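Local coordinates for ebony (Drosophila melanogaster, PDB 6DYM), which probably joins beta-alanine to amines as a nonribosomal peptide synthetase, its C-terminal condensation domain being the likely site of amide-bond formation, at residues K3-L9 against S61-T67; R71-T75 against M125-L131. All coordinates share one frame; numbering follows the deposited sequence. Where two conformers were deposited one is given.

Contact 1: residues K3-L9 against S61-T67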
loop_
_atom_site.group_PDB
_atom_site.type_symbol
_atom_site.label_atom_id
_atom_site.label_comp_id
_atom_site.label_asym_id
_atom_site.label_seq_id
_atom_site.Cartn_x
_atom_site.Cartn_y
_atom_site.Cartn_z
ATOM N N LYS A 3 10.806 -13.024 15.662
ATOM C CA LYS A 3 10.845 -11.858 16.535
ATOM C C LYS A 3 11.117 -10.620 15.691
ATOM O O LYS A 3 12.074 -10.597 14.912
ATOM C CB LYS A 3 11.916 -12.017 17.617
ATOM C CG LYS A 3 11.739 -13.250 18.486
ATOM C CD LYS A 3 10.697 -13.027 19.570
ATOM C CE LYS A 3 10.920 -13.975 20.737
ATOM N NZ LYS A 3 10.273 -13.490 21.985
ATOM N N MET A 4 10.285 -9.594 15.853
ATOM C CA MET A 4 10.295 -8.452 14.954
ATOM C C MET A 4 10.343 -7.143 15.727
ATOM O O MET A 4 9.904 -7.053 16.875
ATOM C CB MET A 4 9.064 -8.455 14.039
ATOM C CG MET A 4 9.142 -9.464 12.910
ATOM S SD MET A 4 7.539 -9.702 12.127
ATOM C CE MET A 4 6.651 -10.551 13.428
ATOM N N GLU A 5 10.862 -6.114 15.063
ATOM C CA GLU A 5 10.893 -4.771 15.620
ATOM C C GLU A 5 10.609 -3.761 14.520
ATOM O O GLU A 5 11.167 -3.861 13.423
ATOM C CB GLU A 5 12.244 -4.474 16.268
ATOM C CG GLU A 5 12.367 -3.057 16.786
ATOM C CD GLU A 5 13.757 -2.750 17.311
ATOM O OE1 GLU A 5 14.660 -3.602 17.151
ATOM O OE2 GLU A 5 13.946 -1.653 17.876
ATOM N N ALA A 6 9.751 -2.790 14.820
ATOM C CA ALA A 6 9.420 -1.723 13.885
ATOM C C ALA A 6 10.353 -0.543 14.110
ATOM O O ALA A 6 10.465 -0.040 15.232
ATOM C CB ALA A 6 7.965 -1.285 14.059
ATOM N N VAL A 7 11.009 -0.099 13.044
ATOM C CA VAL A 7 11.992 0.979 13.114
ATOM C C VAL A 7 11.583 2.081 12.142
ATOM O O VAL A 7 11.287 1.786 10.975
ATOM C CB VAL A 7 13.401 0.449 12.803
ATOM C CG1 VAL A 7 14.365 1.594 12.553
ATOM C CG2 VAL A 7 13.892 -0.442 13.938
ATOM N N PRO A 8 11.545 3.348 12.566
ATOM C CA PRO A 8 11.197 4.423 11.628
ATOM C C PRO A 8 12.111 4.419 10.412
ATOM O O PRO A 8 13.292 4.074 10.489
ATOM C CB PRO A 8 11.377 5.699 12.459
ATOM C CG PRO A 8 11.196 5.260 13.866
ATOM C CD PRO A 8 11.739 3.853 13.937
ATOM N N LEU A 9 11.531 4.799 9.277
ATOM C CA LEU A 9 12.251 4.825 8.014
ATOM C C LEU A 9 13.419 5.803 8.079
ATOM O O LEU A 9 13.270 6.939 8.542
ATOM C CB LEU A 9 11.289 5.222 6.894
ATOM C CG LEU A 9 11.551 4.691 5.490
ATOM C CD1 LEU A 9 11.461 3.179 5.461
ATOM C CD2 LEU A 9 10.563 5.309 4.520
ATOM N N SER A 61 6.311 6.270 8.079
ATOM C CA SER A 61 6.586 4.947 7.548
ATOM C C SER A 61 7.628 4.251 8.413
ATOM O O SER A 61 8.312 4.880 9.224
ATOM C CB SER A 61 7.065 5.037 6.097
ATOM O OG SER A 61 6.189 5.846 5.328
ATOM N N PHE A 62 7.742 2.935 8.238
ATOM C CA PHE A 62 8.684 2.165 9.039
ATOM C C PHE A 62 9.103 0.910 8.289
ATOM O O PHE A 62 8.480 0.513 7.301
ATOM C CB PHE A 62 8.102 1.807 10.419
ATOM C CG PHE A 62 6.829 0.989 10.372
ATOM C CD1 PHE A 62 6.874 -0.392 10.240
ATOM C CD2 PHE A 62 5.591 1.602 10.500
ATOM C CE1 PHE A 62 5.712 -1.141 10.209
ATOM C CE2 PHE A 62 4.426 0.859 10.475
ATOM C CZ PHE A 62 4.486 -0.517 10.332
ATOM N N VAL A 63 10.187 0.305 8.765
ATOM C CA VAL A 63 10.631 -1.005 8.313
ATOM C C VAL A 63 10.508 -1.977 9.482
ATOM O O VAL A 63 10.477 -1.588 10.653
ATOM C CB VAL A 63 12.078 -0.979 7.771
ATOM C CG1 VAL A 63 12.157 -0.191 6.474
ATOM C CG2 VAL A 63 13.028 -0.387 8.810
ATOM N N VAL A 64 10.435 -3.264 9.156
ATOM C CA VAL A 64 10.352 -4.316 10.162
ATOM C C VAL A 64 11.635 -5.130 10.097
ATOM O O VAL A 64 11.981 -5.675 9.041
ATOM C CB VAL A 64 9.123 -5.213 9.959
ATOM C CG1 VAL A 64 9.138 -6.361 10.966
ATOM C CG2 VAL A 64 7.856 -4.398 10.103
ATOM N N TYR A 65 12.330 -5.216 11.226
ATOM C CA TYR A 65 13.539 -6.012 11.354
ATOM C C TYR A 65 13.207 -7.379 11.937
ATOM O O TYR A 65 12.397 -7.490 12.862
ATOM C CB TYR A 65 14.560 -5.306 12.254
ATOM C CG TYR A 65 15.388 -4.243 11.554
ATOM C CD1 TYR A 65 16.582 -4.568 10.917
ATOM C CD2 TYR A 65 14.981 -2.913 11.543
ATOM C CE1 TYR A 65 17.341 -3.600 10.278
ATOM C CE2 TYR A 65 15.734 -1.937 10.907
ATOM C CZ TYR A 65 16.913 -2.287 10.277
ATOM O OH TYR A 65 17.667 -1.323 9.644
ATOM N N ASP A 66 13.821 -8.420 11.382
ATOM C CA ASP A 66 13.952 -9.699 12.079
ATOM C C ASP A 66 15.050 -9.493 13.114
ATOM O O ASP A 66 16.230 -9.414 12.770
ATOM C CB ASP A 66 14.290 -10.820 11.098
ATOM C CG ASP A 66 14.385 -12.202 11.765
ATOM O OD1 ASP A 66 14.545 -12.299 13.002
ATOM O OD2 ASP A 66 14.312 -13.207 11.029
ATOM N N THR A 67 14.662 -9.380 14.389
ATOM C CA THR A 67 15.639 -9.080 15.430
ATOM C C THR A 67 16.657 -10.197 15.608
ATOM O O THR A 67 17.764 -9.939 16.093
ATOM C CB THR A 67 14.941 -8.796 16.763
ATOM O OG1 THR A 67 14.271 -9.978 17.216
ATOM C CG2 THR A 67 13.929 -7.667 16.607
HETATM O O HOH W 1 13.381 -13.898 14.866
#

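Contact 2: residues R71-T75 against M125-L131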
loop_
_atom_site.group_PDB
_atom_site.type_symbol
_atom_site.label_atom_id
_atom_site.label_comp_id
_atom_site.label_asym_id
_atom_site.label_seq_id
_atom_site.Cartn_x
_atom_site.Cartn_y
_atom_site.Cartn_z
ATOM N N ARG A 71 17.997 -8.109 9.932
ATOM C CA ARG A 71 17.745 -7.728 8.550
ATOM C C ARG A 71 16.285 -7.328 8.361
ATOM O O ARG A 71 15.398 -7.784 9.089
ATOM C CB ARG A 71 18.105 -8.863 7.589
ATOM C CG ARG A 71 19.578 -9.233 7.616
ATOM C CD ARG A 71 19.942 -10.189 6.493
ATOM N NE ARG A 71 21.351 -10.570 6.554
ATOM C CZ ARG A 71 21.855 -11.663 5.993
ATOM N NH1 ARG A 71 21.064 -12.491 5.324
ATOM N NH2 ARG A 71 23.151 -11.929 6.102
ATOM N N ILE A 72 16.045 -6.474 7.367
ATOM C CA ILE A 72 14.705 -5.966 7.090
ATOM C C ILE A 72 13.911 -7.029 6.344
ATOM O O ILE A 72 14.364 -7.554 5.320
ATOM C CB ILE A 72 14.777 -4.657 6.282
ATOM C CG1 ILE A 72 15.415 -3.542 7.118
ATOM C CG2 ILE A 72 13.388 -4.235 5.815
ATOM C CD1 ILE A 72 15.553 -2.223 6.376
ATOM N N ILE A 73 12.718 -7.347 6.851
ATOM C CA ILE A 73 11.848 -8.346 6.238
ATOM C C ILE A 73 10.518 -7.771 5.787
ATOM O O ILE A 73 9.723 -8.497 5.181
ATOM C CB ILE A 73 11.607 -9.549 7.175
ATOM C CG1 ILE A 73 10.900 -9.101 8.455
ATOM C CG2 ILE A 73 12.916 -10.259 7.502
ATOM C CD1 ILE A 73 10.308 -10.247 9.250
ATOM N N GLY A 74 10.239 -6.504 6.067
ATOM C CA GLY A 74 8.978 -5.916 5.644
ATOM C C GLY A 74 9.018 -4.411 5.774
ATOM O O GLY A 74 9.901 -3.844 6.424
ATOM N N THR A 75 8.040 -3.759 5.144
ATOM C CA THR A 75 7.987 -2.308 5.237
ATOM C C THR A 75 6.557 -1.825 5.026
ATOM O O THR A 75 5.786 -2.421 4.268
ATOM C CB THR A 75 8.942 -1.635 4.235
ATOM O OG1 THR A 75 9.030 -0.236 4.534
ATOM C CG2 THR A 75 8.458 -1.809 2.792
ATOM N N MET A 125 2.545 -1.709 1.407
ATOM C CA MET A 125 2.990 -2.679 2.398
ATOM C C MET A 125 3.629 -3.834 1.645
ATOM O O MET A 125 3.071 -4.303 0.648
ATOM C CB MET A 125 1.822 -3.181 3.255
ATOM C CG MET A 125 2.172 -3.454 4.704
ATOM S SD MET A 125 0.724 -3.853 5.714
ATOM C CE MET A 125 0.542 -2.374 6.708
ATOM N N GLY A 126 4.791 -4.279 2.097
ATOM C CA GLY A 126 5.491 -5.361 1.425
ATOM C C GLY A 126 6.327 -6.157 2.400
ATOM O O GLY A 126 6.727 -5.657 3.456
ATOM N N THR A 127 6.585 -7.414 2.042
ATOM C CA THR A 127 7.439 -8.303 2.816
ATOM C C THR A 127 8.494 -8.902 1.901
ATOM O O THR A 127 8.280 -9.035 0.693
ATOM C CB THR A 127 6.648 -9.440 3.462
ATOM O OG1 THR A 127 5.969 -10.170 2.434
ATOM C CG2 THR A 127 5.641 -8.909 4.466
ATOM N N ALA A 128 9.624 -9.286 2.494
ATOM C CA ALA A 128 10.740 -9.822 1.724
ATOM C C ALA A 128 10.349 -11.114 1.008
ATOM O O ALA A 128 9.516 -11.892 1.482
ATOM C CB ALA A 128 11.943 -10.065 2.637
ATOM N N GLU A 129 10.983 -11.340 -0.148
ATOM C CA GLU A 129 10.622 -12.454 -1.024
ATOM C C GLU A 129 10.825 -13.815 -0.364
ATOM O O GLU A 129 10.087 -14.762 -0.661
ATOM C CB GLU A 129 11.445 -12.384 -2.313
ATOM C CG GLU A 129 10.636 -12.520 -3.593
ATOM C CD GLU A 129 11.491 -12.408 -4.847
ATOM O OE1 GLU A 129 12.609 -11.847 -4.765
ATOM O OE2 GLU A 129 11.042 -12.882 -5.914
ATOM N N LYS A 130 11.815 -13.942 0.512
ATOM C CA LYS A 130 12.226 -15.236 1.040
ATOM C C LYS A 130 11.400 -15.690 2.236
ATOM O O LYS A 130 11.662 -16.772 2.772
ATOM C CB LYS A 130 13.710 -15.214 1.437
ATOM C CG LYS A 130 14.729 -15.090 0.291
ATOM C CD LYS A 130 14.670 -13.750 -0.441
ATOM C CE LYS A 130 14.736 -12.579 0.538
ATOM N NZ LYS A 130 14.119 -11.350 -0.028
ATOM N N LEU A 131 10.425 -14.900 2.677
ATOM C CA LEU A 131 9.610 -15.302 3.814
ATOM C C LEU A 131 8.737 -16.494 3.437
ATOM O O LEU A 131 8.089 -16.490 2.387
ATOM C CB LEU A 131 8.743 -14.134 4.286
ATOM C CG LEU A 131 9.470 -12.880 4.786
ATOM C CD1 LEU A 131 8.500 -11.915 5.459
ATOM C CD2 LEU A 131 10.594 -13.255 5.746
#

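Contact 1: residues K3-L9 against S61-T67
V7 packs obliquely against the Y65 ring, its CG2 3.6 Å from CD2, and V7 CB lies near CE2 as well. With Y65 CG beside the backbone N, chi1 of -82° sets the ring alongside V7 on the side of the sheet that both residues share, and its OH reaches on to a hydrogen bond with H13. Replacing Y65 by alanine would probably strip V7 of its apolar neighbour and leave H13 without its hydroxyl partner. Beyond V7, L9 CD1 packs against V63 CG1 at 3.6 Å, the side chains nearly perpendicular, while L9 CD2 touches S61 CB. The other face carries M4, whose CG lies 3.7 Å from V64 CG1, and A6, next to the F62 ring; helix 133-153 packs against this face. Between the faces runs an antiparallel ladder in which E5 pairs with Y65 and V7 with V63, the bond from Y65 N to E5 O being 2.8 Å long and almost straight (172°). At the polar end T67 N donates to K3 O at 2.9 Å, and a water links K3 N to D66 OD1, which also accepts from N68 N. Edge strand 4-8 paired antiparallel with strand 62-66, two helices intervening in the chain, is the opening arrangement of the GNAT (N-acetyltransferase) fold.

Contact 2: residues R71-T75 against M125-L131
The flat group at the centre is the I73 peptide carbonyl, whose oxygen is approached from both faces by residues 127-131. A128 N donates to I73 O at 2.8 Å from well above the carbonyl plane (48° out of it), with A128 CB on the same side, whereas L131 CD1 comes from the opposite side of that plane at 3.6 Å from I73 O; T127 CB lies close to the plane of the carbonyl. This carbonyl belongs to a classic beta bulge in strand 71-80, where I73 and G74 together face V64 of the neighbouring strand. The near-helical psi of I73 (-5°) turns its C=O toward the end of strand 119-127. Past the bulge the antiparallel ladder becomes regular: T75 N donates to G126 O at 2.9 Å, and G126 N returns a bond to T75 O. Between this pair and the A128 N to I73 O bond, G74 and T127 form a non-hydrogen-bonded pair with CA atoms just 4.0 Å apart, and G74 CA sits 3.1 Å from G126 O in a CA-H...O contact. T127 places its hydroxyl on N136 of helix 133-153, and M125 packs on the same helix. A type I turn from A128 to L131 brings the L131 side chain across that of I73 at about a right angle, its CD2 4.1 Å from I73 CB.

From the N terminus, strand 4-8 runs into helices 14-25 and 41-58 before strand 62-66 returns beside it, so contact 1 closes a largely helical loop. A short turn then leads into strand 71-80, and helix 93-111 and most of strand 119-127 follow before contact 2 closes the second loop. The two loops lie in series, neither enclosing nor crossing the other. Their link is the hairpin of strands 62-66 and 71-80: V64 N probably bonds G74 O at 2.8 Å, Y65 packs on I72, and T75 OG1 bonds F62 O. Together the contacts order four consecutive antiparallel strands at one side of the mixed sheet.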